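Local coordinates for secreted protein ASP-2 (Necator americanus, PDB 1U53) that is a secreted hookworm protein of the pathogenesis-related-1 (CAP) family and a vaccine antigen, whose molecular activity remains to be settled, at residues 8-13 against 58-63; 106-111 against 159-164. One frame throughout, in Å; residues are numbered along the deposited sequence.

Overall arrangement
Strand 157-164, an inner strand of the mixed sheet in this CAP domain, joins the two contacts: one face meets helix 97-109 in contact 2, the other meets helix 57-67, which takes part in contact 1. Contact 2 (106-111 against 159-164) sits about 4 Å from the centre of the chain; contact 1 (8-13 against 58-63) lies nearer the periphery, the two centres about 16 Å apart. They touch directly: Thr62 OG1 and Gln162 OE1 are 2.8 Å apart, probably hydrogen-bonded. Along the chain contact 1 closes before contact 2 opens. Contact 2 fixes a helix to the sheet, and contact 1 fastens the N-terminal loop to the helix on the sheet's other face.

Contact 1 (8-13 against 58-63); sequences PDNGMS and EVEKTA
Asn10 and Glu60 reach for each other from opposite directions, an amide from the N-terminal loop meeting a carboxylate from the helix. Asn10 ND2 donates to Glu60 OE1 at 2.8 Å, with an N-H...O angle of 162°. The acceptor lies close to the amide plane, whereas the donor comes to OE1 on its anti side, somewhat out of the carboxylate plane; the two flat groups are turned 48° apart. Asparagine suits this place because its amide works at both ends: while ND2 faces the helix, OD1 accepts from Met12 N at 3.0 Å and closes an Asx turn. With chi1 at 64°, CG lies between the backbone N and carbonyl carbon, which curls the short side chain back over its own loop. The turn thus limits the rotation of the amide and presents its N-H to Glu60.

Glu60 reaches the loop with an extended chain, CG anti to the backbone N. Its other oxygen, OE2, lies against the methylene of Met12, with CG 3.7 Å away, so Met12 lends a flexible apolar flank to a buried carboxylate. OE2 also forms a salt bridge with Arg17 NE and a hydrogen bond with Tyr55 OH, partners that would probably stabilise the negative charge.

Arg17 belongs to helix 14-32, which starts just after Ser13, its N-cap residue, and whose Phe20 also packs on Met12. Glu60 therefore links the loop leading into that helix with helix 57-67, whose Val59 and Ala63 rest on strand 157-164.

Contact 2 (106-111 against 159-164); sequences KAWFGE and VVCQYG
Trp108 carries the whole contact, extending its six-membered ring from helix 97-109 to three residues of strand 157-164. With chi1 at -64°, CG stands anti to the carbonyl carbon and the indole is directed at the strand, a large flat side chain bridging the 10.7 Å between Trp108 CA and Cys161 CA.

The sulfur-aromatic contact is made at the ring's rim: Cys161 SG is 3.6 Å from Trp108 CZ3, and seen from the centroid of the six-membered ring it stands 81° off the normal, that is, at the edge. Cysteine is compact enough to fit here while SG is also joined to Cys148 on the adjacent strand by a disulfide.

Apolar packing continues along the strand, where Val159 CG1 meets Trp108 CH2 obliquely at 4.0 Å; a branched valine suits both the extended backbone and the buried surface.

The polar groups are satisfied elsewhere. Tyr163 OH touches Trp108 CZ3 at 3.6 Å, the two side chains crossing at a slant, but hydrogen-bonds to His24 NE2 and Asn86 ND2, while Trp108 NE1 donates to Ile87 O on strand 84-90. His134 stacks on the indole.

Alternate residues 159, 161 and 163 thus line one face of the sheet beneath a helix, the inner packing of the alpha-beta-alpha sandwich that defines the CAP fold.

Contact 1 (8-13 against 58-63)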
ATOM      1  N   PRO A   8      -9.373  11.333 -14.284  1.00 15.79           N
ATOM      2  CA  PRO A   8      -9.191  11.758 -15.675  1.00 15.05           C
ATOM      3  C   PRO A   8      -8.817  10.590 -16.564  1.00 16.27           C
ATOM      4  O   PRO A   8      -8.331   9.527 -16.088  1.00 15.60           O
ATOM      5  CB  PRO A   8      -7.988  12.720 -15.612  1.00 16.54           C
ATOM      6  CG  PRO A   8      -7.806  13.053 -14.184  1.00 17.10           C
ATOM      7  CD  PRO A   8      -8.397  11.969 -13.380  1.00 14.61           C
ATOM      8  N   ASP A   9      -9.035  10.793 -17.860  1.00 15.40           N
ATOM      9  CA  ASP A   9      -8.701   9.841 -18.915  1.00 16.03           C
ATOM     10  C   ASP A   9      -7.247  10.112 -19.201  1.00 15.69           C
ATOM     11  O   ASP A   9      -6.883  10.756 -20.192  1.00 16.31           O
ATOM     12  CB  ASP A   9      -9.601  10.146 -20.115  1.00 19.03           C
ATOM     13  CG  ASP A   9      -9.483   9.146 -21.222  1.00 21.54           C
ATOM     14  OD1 ASP A   9      -8.913   8.049 -21.017  1.00 22.15           O
ATOM     15  OD2 ASP A   9     -10.006   9.477 -22.310  1.00 24.34           O
ATOM     16  N   ASN A  10      -6.392   9.659 -18.283  1.00 15.48           N
ATOM     17  CA  ASN A  10      -4.979  10.071 -18.264  1.00 14.72           C
ATOM     18  C   ASN A  10      -3.970   8.941 -18.540  1.00 15.16           C
ATOM     19  O   ASN A  10      -2.750   9.128 -18.313  1.00 14.54           O
ATOM     20  CB  ASN A  10      -4.652  10.726 -16.901  1.00 15.52           C
ATOM     21  CG  ASN A  10      -4.786   9.734 -15.750  1.00 16.52           C
ATOM     22  OD1 ASN A  10      -4.963   8.544 -16.003  1.00 15.64           O
ATOM     23  ND2 ASN A  10      -4.695  10.216 -14.481  1.00 16.10           N
ATOM     24  N   GLY A  11      -4.462   7.815 -19.055  1.00 14.21           N
ATOM     25  CA  GLY A  11      -3.587   6.664 -19.384  1.00 14.40           C
ATOM     26  C   GLY A  11      -3.646   5.556 -18.359  1.00 17.23           C
ATOM     27  O   GLY A  11      -3.238   4.433 -18.615  1.00 18.64           O
ATOM     28  N   MET A  12      -4.156   5.868 -17.185  1.00 15.77           N
ATOM     29  CA  MET A  12      -4.354   4.854 -16.169  1.00 15.63           C
ATOM     30  C   MET A  12      -5.715   4.203 -16.424  1.00 20.25           C
ATOM     31  O   MET A  12      -6.675   4.902 -16.716  1.00 21.72           O
ATOM     32  CB  MET A  12      -4.332   5.562 -14.813  1.00 16.77           C
ATOM     33  CG  MET A  12      -4.371   4.656 -13.680  1.00 19.18           C
ATOM     34  SD  MET A  12      -3.045   3.395 -13.659  1.00 14.41           S
ATOM     35  CE  MET A  12      -3.565   2.707 -12.090  1.00 18.39           C
ATOM     36  N   SER A  13      -5.828   2.872 -16.353  1.00 19.63           N
ATOM     37  CA  SER A  13      -7.117   2.281 -16.652  1.00 21.16           C
ATOM     38  C   SER A  13      -7.956   2.091 -15.396  1.00 21.52           C
ATOM     39  O   SER A  13      -7.394   1.891 -14.293  1.00 19.13           O
ATOM     40  CB  SER A  13      -6.923   0.909 -17.333  1.00 22.19           C
ATOM     41  OG  SER A  13      -6.291   0.004 -16.426  1.00 21.17           O
ATOM     42  N   GLU A  58      -6.467  12.746  -6.840  1.00 13.58           N
ATOM     43  CA  GLU A  58      -5.370  13.690  -6.609  1.00 14.27           C
ATOM     44  C   GLU A  58      -4.056  13.037  -6.211  1.00 15.31           C
ATOM     45  O   GLU A  58      -2.968  13.456  -6.618  1.00 16.42           O
ATOM     46  CB  GLU A  58      -5.775  14.805  -5.618  1.00 17.11           C
ATOM     47  CG  GLU A  58      -6.821  15.743  -6.222  1.00 19.80           C
ATOM     48  CD  GLU A  58      -6.252  16.475  -7.420  1.00 20.44           C
ATOM     49  OE1 GLU A  58      -6.667  16.182  -8.571  1.00 21.82           O
ATOM     50  OE2 GLU A  58      -5.321  17.275  -7.185  1.00 20.14           O
ATOM     51  N   VAL A  59      -4.164  11.991  -5.418  1.00 12.20           N
ATOM     52  CA  VAL A  59      -3.009  11.165  -5.047  1.00 12.57           C
ATOM     53  C   VAL A  59      -2.511  10.446  -6.284  1.00 12.11           C
ATOM     54  O   VAL A  59      -1.298  10.344  -6.505  1.00 12.62           O
ATOM     55  CB  VAL A  59      -3.399  10.190  -3.959  1.00 12.66           C
ATOM     56  CG1 VAL A  59      -2.179   9.316  -3.582  1.00 13.92           C
ATOM     57  CG2 VAL A  59      -3.834  11.018  -2.691  1.00 12.96           C
ATOM     58  N   GLU A  60      -3.424   9.948  -7.122  1.00 12.54           N
ATOM     59  CA  GLU A  60      -2.981   9.364  -8.426  1.00 10.88           C
ATOM     60  C   GLU A  60      -2.171  10.362  -9.276  1.00 13.11           C
ATOM     61  O   GLU A  60      -1.180  10.010  -9.923  1.00 13.95           O
ATOM     62  CB  GLU A  60      -4.193   8.892  -9.247  1.00 10.61           C
ATOM     63  CG  GLU A  60      -3.827   8.420 -10.632  1.00 12.71           C
ATOM     64  CD  GLU A  60      -5.047   7.901 -11.358  1.00 13.26           C
ATOM     65  OE1 GLU A  60      -5.467   8.600 -12.298  1.00 16.52           O
ATOM     66  OE2 GLU A  60      -5.574   6.824 -10.973  1.00 12.69           O
ATOM     67  N   LYS A  61      -2.589  11.640  -9.212  1.00 13.40           N
ATOM     68  CA  LYS A  61      -1.943  12.682 -10.012  1.00 14.04           C
ATOM     69  C   LYS A  61      -0.520  12.828  -9.601  1.00 11.34           C
ATOM     70  O   LYS A  61       0.357  12.865 -10.442  1.00 14.89           O
ATOM     71  CB  LYS A  61      -2.625  14.018  -9.753  1.00 17.40           C
ATOM     72  CG  LYS A  61      -1.943  15.183 -10.413  1.00 20.50           C
ATOM     73  CD  LYS A  61      -2.572  16.480  -9.934  1.00 25.84           C
ATOM     74  CE  LYS A  61      -1.893  17.687 -10.581  1.00 27.04           C
ATOM     75  NZ  LYS A  61      -1.886  17.648 -12.107  1.00 30.87           N
ATOM     76  N   THR A  62      -0.266  12.888  -8.303  1.00 11.19           N
ATOM     77  CA  THR A  62       1.151  13.000  -7.873  1.00 11.01           C
ATOM     78  C   THR A  62       1.954  11.702  -8.086  1.00 13.83           C
ATOM     79  O   THR A  62       3.128  11.737  -8.411  1.00 14.35           O
ATOM     80  CB  THR A  62       1.284  13.538  -6.418  1.00 13.54           C
ATOM     81  OG1 THR A  62       0.332  12.928  -5.545  1.00 12.54           O
ATOM     82  CG2 THR A  62       1.077  15.080  -6.432  1.00 14.12           C
ATOM     83  N   ALA A  63       1.312  10.545  -7.938  1.00 12.07           N
ATOM     84  CA  ALA A  63       1.993   9.293  -8.294  1.00 11.59           C
ATOM     85  C   ALA A  63       2.384   9.290  -9.766  1.00 12.05           C
ATOM     86  O   ALA A  63       3.522   8.908 -10.153  1.00 12.51           O
ATOM     87  CB  ALA A  63       1.094   8.092  -7.961  1.00 12.32           C
TER

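Contact 2 (106-111 against 159-164)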
ATOM      1  N   LYS A 106       1.648  -7.464  -4.969  1.00 11.24           N
ATOM      2  CA  LYS A 106       2.211  -8.720  -4.426  1.00 12.52           C
ATOM      3  C   LYS A 106       3.659  -8.551  -3.968  1.00 11.62           C
ATOM      4  O   LYS A 106       4.040  -9.106  -2.945  1.00 13.09           O
ATOM      5  CB  LYS A 106       2.155  -9.851  -5.468  1.00 13.32           C
ATOM      6  CG  LYS A 106       0.746 -10.341  -5.774  1.00 16.08           C
ATOM      7  CD  LYS A 106       0.888 -11.328  -6.936  1.00 20.43           C
ATOM      8  CE  LYS A 106      -0.243 -12.277  -7.067  1.00 22.24           C
ATOM      9  NZ  LYS A 106      -0.004 -13.175  -8.282  1.00 24.05           N
ATOM     10  N   ALA A 107       4.495  -7.834  -4.737  1.00 11.50           N
ATOM     11  CA  ALA A 107       5.923  -7.678  -4.402  1.00 11.45           C
ATOM     12  C   ALA A 107       6.086  -6.890  -3.109  1.00 13.35           C
ATOM     13  O   ALA A 107       6.961  -7.171  -2.286  1.00 14.76           O
ATOM     14  CB  ALA A 107       6.661  -6.942  -5.533  1.00 12.90           C
ATOM     15  N   TRP A 108       5.254  -5.865  -2.969  1.00 12.14           N
ATOM     16  CA  TRP A 108       5.312  -5.026  -1.760  1.00 10.96           C
ATOM     17  C   TRP A 108       4.852  -5.821  -0.559  1.00 10.97           C
ATOM     18  O   TRP A 108       5.508  -5.839   0.492  1.00 11.76           O
ATOM     19  CB  TRP A 108       4.451  -3.772  -1.913  1.00 11.77           C
ATOM     20  CG  TRP A 108       4.952  -2.838  -3.022  1.00 10.64           C
ATOM     21  CD1 TRP A 108       6.246  -2.678  -3.459  1.00  9.94           C
ATOM     22  CD2 TRP A 108       4.149  -1.938  -3.787  1.00  9.58           C
ATOM     23  NE1 TRP A 108       6.283  -1.752  -4.497  1.00 10.66           N
ATOM     24  CE2 TRP A 108       5.002  -1.304  -4.721  1.00  9.39           C
ATOM     25  CE3 TRP A 108       2.757  -1.647  -3.811  1.00 10.68           C
ATOM     26  CZ2 TRP A 108       4.538  -0.343  -5.611  1.00  9.33           C
ATOM     27  CZ3 TRP A 108       2.297  -0.694  -4.716  1.00 10.77           C
ATOM     28  CH2 TRP A 108       3.200  -0.074  -5.628  1.00 10.03           C
ATOM     29  N   PHE A 109       3.683  -6.431  -0.690  1.00 10.32           N
ATOM     30  CA  PHE A 109       3.111  -7.158   0.438  1.00 10.52           C
ATOM     31  C   PHE A 109       3.967  -8.352   0.803  1.00 12.07           C
ATOM     32  O   PHE A 109       4.013  -8.738   1.968  1.00 12.94           O
ATOM     33  CB  PHE A 109       1.703  -7.593   0.093  1.00 10.82           C
ATOM     34  CG  PHE A 109       0.988  -8.194   1.269  1.00 10.50           C
ATOM     35  CD1 PHE A 109       0.353  -7.363   2.203  1.00 10.26           C
ATOM     36  CD2 PHE A 109       0.970  -9.568   1.446  1.00 11.36           C
ATOM     37  CE1 PHE A 109      -0.308  -7.917   3.290  1.00 13.22           C
ATOM     38  CE2 PHE A 109       0.329 -10.120   2.559  1.00 10.37           C
ATOM     39  CZ  PHE A 109      -0.308  -9.306   3.466  1.00 10.52           C
ATOM     40  N   GLY A 110       4.679  -8.903  -0.178  1.00 13.22           N
ATOM     41  CA  GLY A 110       5.456 -10.128   0.044  1.00 14.14           C
ATOM     42  C   GLY A 110       6.616  -9.988   1.014  1.00 14.13           C
ATOM     43  O   GLY A 110       7.109 -10.996   1.508  1.00 15.77           O
ATOM     44  N   GLU A 111       6.994  -8.743   1.332  1.00 11.76           N
ATOM     45  CA  GLU A 111       8.022  -8.437   2.354  1.00 11.93           C
ATOM     46  C   GLU A 111       7.679  -9.079   3.708  1.00 13.30           C
ATOM     47  O   GLU A 111       8.585  -9.501   4.435  1.00 14.12           O
ATOM     48  CB  GLU A 111       8.196  -6.914   2.458  1.00 12.43           C
ATOM     49  CG  GLU A 111       8.833  -6.393   1.169  1.00 12.74           C
ATOM     50  CD  GLU A 111       9.037  -4.907   1.128  1.00 16.12           C
ATOM     51  OE1 GLU A 111       8.451  -4.201   1.982  1.00 16.05           O
ATOM     52  OE2 GLU A 111       9.813  -4.458   0.214  1.00 14.93           O
ATOM     53  N   VAL A 159       5.703   1.487 -11.819  1.00 10.29           N
ATOM     54  CA  VAL A 159       4.474   1.608 -11.022  1.00 10.09           C
ATOM     55  C   VAL A 159       4.800   2.424  -9.810  1.00  9.05           C
ATOM     56  O   VAL A 159       5.756   2.123  -9.081  1.00  9.91           O
ATOM     57  CB  VAL A 159       4.016   0.226 -10.525  1.00  9.70           C
ATOM     58  CG1 VAL A 159       2.816   0.314  -9.596  1.00 11.87           C
ATOM     59  CG2 VAL A 159       3.729  -0.706 -11.740  1.00 12.47           C
ATOM     60  N   VAL A 160       3.967   3.401  -9.546  1.00 11.18           N
ATOM     61  CA  VAL A 160       4.097   4.194  -8.342  1.00 10.02           C
ATOM     62  C   VAL A 160       2.744   4.261  -7.675  1.00 10.82           C
ATOM     63  O   VAL A 160       1.763   4.628  -8.305  1.00 11.43           O
ATOM     64  CB  VAL A 160       4.536   5.632  -8.731  1.00 11.39           C
ATOM     65  CG1 VAL A 160       4.655   6.554  -7.492  1.00 13.13           C
ATOM     66  CG2 VAL A 160       5.879   5.605  -9.423  1.00 12.44           C
ATOM     67  N   CYS A 161       2.677   3.929  -6.376  1.00 10.11           N
ATOM     68  CA  CYS A 161       1.481   4.242  -5.574  1.00  8.94           C
ATOM     69  C   CYS A 161       1.822   5.278  -4.503  1.00  9.71           C
ATOM     70  O   CYS A 161       2.919   5.231  -3.936  1.00 10.75           O
ATOM     71  CB  CYS A 161       0.976   3.006  -4.833  1.00  8.87           C
ATOM     72  SG  CYS A 161       0.077   1.864  -5.921  1.00 11.46           S
ATOM     73  N   GLN A 162       0.923   6.219  -4.251  1.00 10.15           N
ATOM     74  CA  GLN A 162       1.140   7.115  -3.108  1.00 10.32           C
ATOM     75  C   GLN A 162      -0.013   6.939  -2.117  1.00 10.92           C
ATOM     76  O   GLN A 162      -1.062   6.429  -2.466  1.00 12.29           O
ATOM     77  CB  GLN A 162       1.354   8.580  -3.544  1.00  9.20           C
ATOM     78  CG  GLN A 162       2.734   8.725  -4.177  1.00 10.56           C
ATOM     79  CD  GLN A 162       3.000  10.060  -4.879  1.00 11.47           C
ATOM     80  OE1 GLN A 162       2.148  10.941  -4.863  1.00 12.97           O
ATOM     81  NE2 GLN A 162       4.206  10.214  -5.476  1.00 11.49           N
ATOM     82  N   TYR A 163       0.210   7.410  -0.883  1.00  9.68           N
ATOM     83  CA  TYR A 163      -0.550   6.968   0.296  1.00  9.47           C
ATOM     84  C   TYR A 163      -0.788   8.170   1.214  1.00 10.28           C
ATOM     85  O   TYR A 163       0.201   8.821   1.656  1.00 12.45           O
ATOM     86  CB  TYR A 163       0.334   5.965   1.056  1.00 10.23           C
ATOM     87  CG  TYR A 163       0.509   4.672   0.300  1.00  9.08           C
ATOM     88  CD1 TYR A 163      -0.372   3.614   0.499  1.00  9.06           C
ATOM     89  CD2 TYR A 163       1.582   4.492  -0.572  1.00 10.48           C
ATOM     90  CE1 TYR A 163      -0.200   2.406  -0.230  1.00  9.52           C
ATOM     91  CE2 TYR A 163       1.766   3.275  -1.296  1.00 10.66           C
ATOM     92  CZ  TYR A 163       0.910   2.249  -1.085  1.00 10.29           C
ATOM     93  OH  TYR A 163       1.098   1.102  -1.830  1.00 10.48           O
ATOM     94  N   GLY A 164      -2.064   8.462   1.495  1.00 10.49           N
ATOM     95  CA  GLY A 164      -2.489   9.608   2.374  1.00 13.47           C
ATOM     96  C   GLY A 164      -3.184   9.123   3.617  1.00 13.49           C
ATOM     97  O   GLY A 164      -4.142   8.409   3.472  1.00 13.47           O
TER